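Local coordinates for aquaporin aqpM (Methanothermobacter marburgensis str. Marburg, PDB 2F2B), which forms a membrane channel that lets water move in both directions under osmotic drive and shows a transient increase in initial glycerol flux, at the interface of chains A and B. Residues are numbered along the deposited sequence; one frame, centred on the assembly and turned at random. Chains: chain A/B, Aquaporin aqpM.

Contact 1 and contact 2 are neighbouring patches of the same subunit interface in the aquaporin homotetramer, their C-alpha centres about 6 Å apart. They share A:Leu52, at the start of helix 52-73, and B:Val28 and B:Ile32, near the end of helix 4-33. In contact 1 the leucine enters a recess between helices 4-33 and 52-73 of chain B, and an aspartate bonds to its backbone N. In contact 2 the last turns of B helix 4-33 meet helix 175-194 and a loop phenylalanine of chain A. The end of one B helix is thus held by several segments of chain A, which probably helps hold the tetramer together.

Contact 1: the interface of chains A and B. Residues chain A 52-53; chain B 25, 28-29, 32, 54, 57-58.
A:Leu52 pushes its whole side chain into a recess of chain B, where B:Asp54 meets its backbone and B:Thr29, B:Ala57 and B:Ile58 border its CD2 methyl. The polar link across the interface is a hydrogen bond from A:Leu52 N to the carboxylate oxygen B:Asp54 OD2, 2.8 Å long and distinctly bent, with 131° at the hydrogen. The N-H reaches the syn side of that oxygen but lies 31° out of the carboxylate plane. As A:Leu52 opens helix 52-73 of chain A, the aspartate probably serves as a cap supplied by the neighbour, and its negative charge would probably suit the positive end of the helix dipole.

Apolar contacts gather on the CD2 methyl of A:Leu52. With CG anti to the backbone N (chi1 -162°), the isobutyl group is carried towards helices 4-33 and 52-73 of chain B. A:Leu52 CD2 rests 3.6 Å from B:Ile58 CG1, the two side chains crossing at about a right angle, and 3.7 Å from the methyl B:Ala57 CB. On the flank facing B helix 4-33, B:Ser25 CB lies 3.9 Å from A:Leu52 CD2.

The hydroxyl B:Thr29 OG1 also faces the leucine, 3.2 Å from A:Leu52 CD2. B:Thr29 OG1 donates a 2.8 Å hydrogen bond back along its own helix to the carbonyl B:Ser25 O, tilted from the carbonyl plane. The hydroxyl therefore has a partner within its own chain although it borders an apolar group.

The site sits where the first turn of A helix 52-73 meets helices 4-33 and 52-73 of chain B, towards the extracellular ends of the helices.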
loop_
_atom_site.group_PDB
_atom_site.type_symbol
_atom_site.label_atom_id
_atom_site.label_comp_id
_atom_site.label_asym_id
_atom_site.label_seq_id
_atom_site.Cartn_x
_atom_site.Cartn_y
_atom_site.Cartn_z
ATOM N N LEU A 52 7.594 -9.185 8.344
ATOM C CA LEU A 52 6.727 -9.431 7.195
ATOM C C LEU A 52 6.681 -8.169 6.337
ATOM O O LEU A 52 6.245 -8.209 5.185
ATOM C CB LEU A 52 5.311 -9.828 7.637
ATOM C CG LEU A 52 4.492 -10.507 6.527
ATOM C CD1 LEU A 52 5.056 -11.903 6.270
ATOM C CD2 LEU A 52 3.017 -10.597 6.927
ATOM N N GLY A 53 7.135 -7.051 6.906
ATOM C CA GLY A 53 7.182 -5.802 6.163
ATOM C C GLY A 53 8.093 -5.952 4.952
ATOM O O GLY A 53 7.857 -5.346 3.899
ATOM N N SER B 25 -0.488 -15.375 6.469
ATOM C CA SER B 25 0.565 -14.371 6.604
ATOM C C SER B 25 0.920 -14.132 8.069
ATOM O O SER B 25 2.078 -13.872 8.393
ATOM C CB SER B 25 0.142 -13.049 5.951
ATOM O OG SER B 25 -0.892 -12.406 6.681
ATOM N N VAL B 28 3.073 -17.029 9.227
ATOM C CA VAL B 28 4.418 -16.867 8.681
ATOM C C VAL B 28 5.224 -15.835 9.467
ATOM O O VAL B 28 6.406 -16.036 9.734
ATOM C CB VAL B 28 4.377 -16.440 7.192
ATOM C CG1 VAL B 28 5.774 -16.063 6.716
ATOM C CG2 VAL B 28 3.830 -17.579 6.343
ATOM N N THR B 29 4.583 -14.731 9.840
ATOM C CA THR B 29 5.265 -13.685 10.599
ATOM C C THR B 29 5.843 -14.262 11.891
ATOM O O THR B 29 7.003 -14.018 12.238
ATOM C CB THR B 29 4.296 -12.543 10.960
ATOM O OG1 THR B 29 3.712 -12.020 9.762
ATOM C CG2 THR B 29 5.029 -11.426 11.698
ATOM N N ILE B 32 8.893 -16.613 11.187
ATOM C CA ILE B 32 10.173 -15.975 10.891
ATOM C C ILE B 32 10.703 -15.146 12.058
ATOM O O ILE B 32 11.871 -14.767 12.070
ATOM C CB ILE B 32 10.105 -15.077 9.626
ATOM C CG1 ILE B 32 9.146 -13.908 9.849
ATOM C CG2 ILE B 32 9.685 -15.912 8.425
ATOM C CD1 ILE B 32 9.186 -12.868 8.735
ATOM N N ASP B 54 4.625 -4.961 10.454
ATOM C CA ASP B 54 4.205 -6.362 10.415
ATOM C C ASP B 54 2.686 -6.439 10.363
ATOM O O ASP B 54 2.118 -7.276 9.665
ATOM C CB ASP B 54 4.678 -7.111 11.665
ATOM C CG ASP B 54 6.125 -7.551 11.578
ATOM O OD1 ASP B 54 6.709 -7.854 12.646
ATOM O OD2 ASP B 54 6.673 -7.611 10.456
ATOM N N ALA B 57 1.295 -5.351 7.015
ATOM C CA ALA B 57 1.622 -6.386 6.034
ATOM C C ALA B 57 0.586 -7.507 6.142
ATOM O O ALA B 57 0.077 -7.993 5.129
ATOM C CB ALA B 57 3.033 -6.935 6.285
ATOM N N ILE B 58 0.272 -7.924 7.367
ATOM C CA ILE B 58 -0.737 -8.965 7.559
ATOM C C ILE B 58 -2.075 -8.409 7.079
ATOM O O ILE B 58 -2.828 -9.087 6.375
ATOM C CB ILE B 58 -0.842 -9.385 9.051
ATOM C CG1 ILE B 58 0.436 -10.132 9.456
ATOM C CG2 ILE B 58 -2.085 -10.256 9.271
ATOM C CD1 ILE B 58 0.614 -10.303 10.961
#

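Contact 2: the interface of chains A and B. Residues chain A 42, 52, 189, 192; chain B 28, 31-32.
A:Phe42 swings its ring away from the backbone N (chi1 -167°) and towards B:Met31, whose CG lies opposite its own carbonyl carbon and whose chain bends at chi3 (80°) to bring the terminal methyl back to the ring. In this aquaporin of the MIP family the pair joins a loop of one subunit to the end of helix 4-33 of the next. B:Met31 CE stands over the rim of one ring face, 3.9 Å from A:Phe42 CE1. On that same side B:Met31 CB lies beyond the CD1-CE1 edge, 3.8 Å from the ring carbon A:Phe42 CD1.

B:Ile32 uses its CG2 methyl between the phenylalanine and A:Asn192, meeting the CD1 edge of the ring from the side opposite the methionine. B:Ile32 CG2 is 3.8 Å from A:Phe42 CD1 and 3.7 Å from A:Asn192 CG, the amide carbon; the isoleucine crosses both side chains obliquely.

Within chain A the amide ties the two partners together. A:Asn192 ND2 donates a 3.1 Å hydrogen bond to the carbonyl oxygen A:Phe42 O, nearly straight at 168° on the hydrogen. The acceptor lies in the plane of the amide, whereas the donor stands above the carbonyl plane. The same nitrogen sits over the centre of the phenylalanine ring, on the face opposite B:Met31 CE, and together these contacts should steady the ring and fix the turn of the amide facing B:Ile32.

One turn back along the B helix, B:Val28 divides its methyls between two residues of A helix 175-194: CG1 packs 4.0 Å from A:Asn192 CB, while CG2 lies 3.6 Å from the backbone oxygen A:Thr189 O.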
loop_
_atom_site.group_PDB
_atom_site.type_symbol
_atom_site.label_atom_id
_atom_site.label_comp_id
_atom_site.label_asym_id
_atom_site.label_seq_id
_atom_site.Cartn_x
_atom_site.Cartn_y
_atom_site.Cartn_z
ATOM N N PHE A 42 14.550 -20.520 9.442
ATOM C CA PHE A 42 13.461 -20.258 8.498
ATOM C C PHE A 42 13.576 -18.836 7.941
ATOM O O PHE A 42 13.172 -18.567 6.808
ATOM C CB PHE A 42 12.112 -20.445 9.202
ATOM C CG PHE A 42 10.934 -20.516 8.266
ATOM C CD1 PHE A 42 9.816 -19.716 8.482
ATOM C CD2 PHE A 42 10.924 -21.410 7.198
ATOM C CE1 PHE A 42 8.700 -19.803 7.647
ATOM C CE2 PHE A 42 9.810 -21.506 6.355
ATOM C CZ PHE A 42 8.697 -20.701 6.582
ATOM N N LEU A 52 7.594 -9.185 8.344
ATOM C CA LEU A 52 6.727 -9.431 7.195
ATOM C C LEU A 52 6.681 -8.169 6.337
ATOM O O LEU A 52 6.245 -8.209 5.185
ATOM C CB LEU A 52 5.311 -9.828 7.637
ATOM C CG LEU A 52 4.492 -10.507 6.527
ATOM C CD1 LEU A 52 5.056 -11.903 6.270
ATOM C CD2 LEU A 52 3.017 -10.597 6.927
ATOM N N THR A 189 2.253 -13.704 1.613
ATOM C CA THR A 189 1.941 -14.942 2.324
ATOM C C THR A 189 2.869 -16.116 1.999
ATOM O O THR A 189 3.404 -16.767 2.898
ATOM C CB THR A 189 0.498 -15.410 2.018
ATOM O OG1 THR A 189 -0.432 -14.374 2.369
ATOM C CG2 THR A 189 0.159 -16.674 2.820
ATOM N N ASN A 192 7.929 -16.719 1.870
ATOM C CA ASN A 192 8.816 -17.480 2.746
ATOM C C ASN A 192 8.559 -18.985 2.738
ATOM O O ASN A 192 9.096 -19.719 3.574
ATOM C CB ASN A 192 8.724 -16.951 4.178
ATOM C CG ASN A 192 10.077 -16.909 4.871
ATOM O OD1 ASN A 192 10.739 -15.876 4.896
ATOM N ND2 ASN A 192 10.500 -18.043 5.420
ATOM N N VAL B 28 3.073 -17.029 9.227
ATOM C CA VAL B 28 4.418 -16.867 8.681
ATOM C C VAL B 28 5.224 -15.835 9.467
ATOM O O VAL B 28 6.406 -16.036 9.734
ATOM C CB VAL B 28 4.377 -16.440 7.192
ATOM C CG1 VAL B 28 5.774 -16.063 6.716
ATOM C CG2 VAL B 28 3.830 -17.579 6.343
ATOM N N MET B 31 6.491 -17.369 12.491
ATOM C CA MET B 31 7.502 -18.370 12.173
ATOM C C MET B 31 8.867 -17.741 11.893
ATOM O O MET B 31 9.895 -18.272 12.319
ATOM C CB MET B 31 7.052 -19.210 10.973
ATOM C CG MET B 31 5.856 -20.108 11.267
ATOM S SD MET B 31 5.186 -20.883 9.779
ATOM C CE MET B 31 6.346 -22.251 9.547
ATOM N N ILE B 32 8.893 -16.613 11.187
ATOM C CA ILE B 32 10.173 -15.975 10.891
ATOM C C ILE B 32 10.703 -15.146 12.058
ATOM O O ILE B 32 11.871 -14.767 12.070
ATOM C CB ILE B 32 10.105 -15.077 9.626
ATOM C CG1 ILE B 32 9.146 -13.908 9.849
ATOM C CG2 ILE B 32 9.685 -15.912 8.425
ATOM C CD1 ILE B 32 9.186 -12.868 8.735
#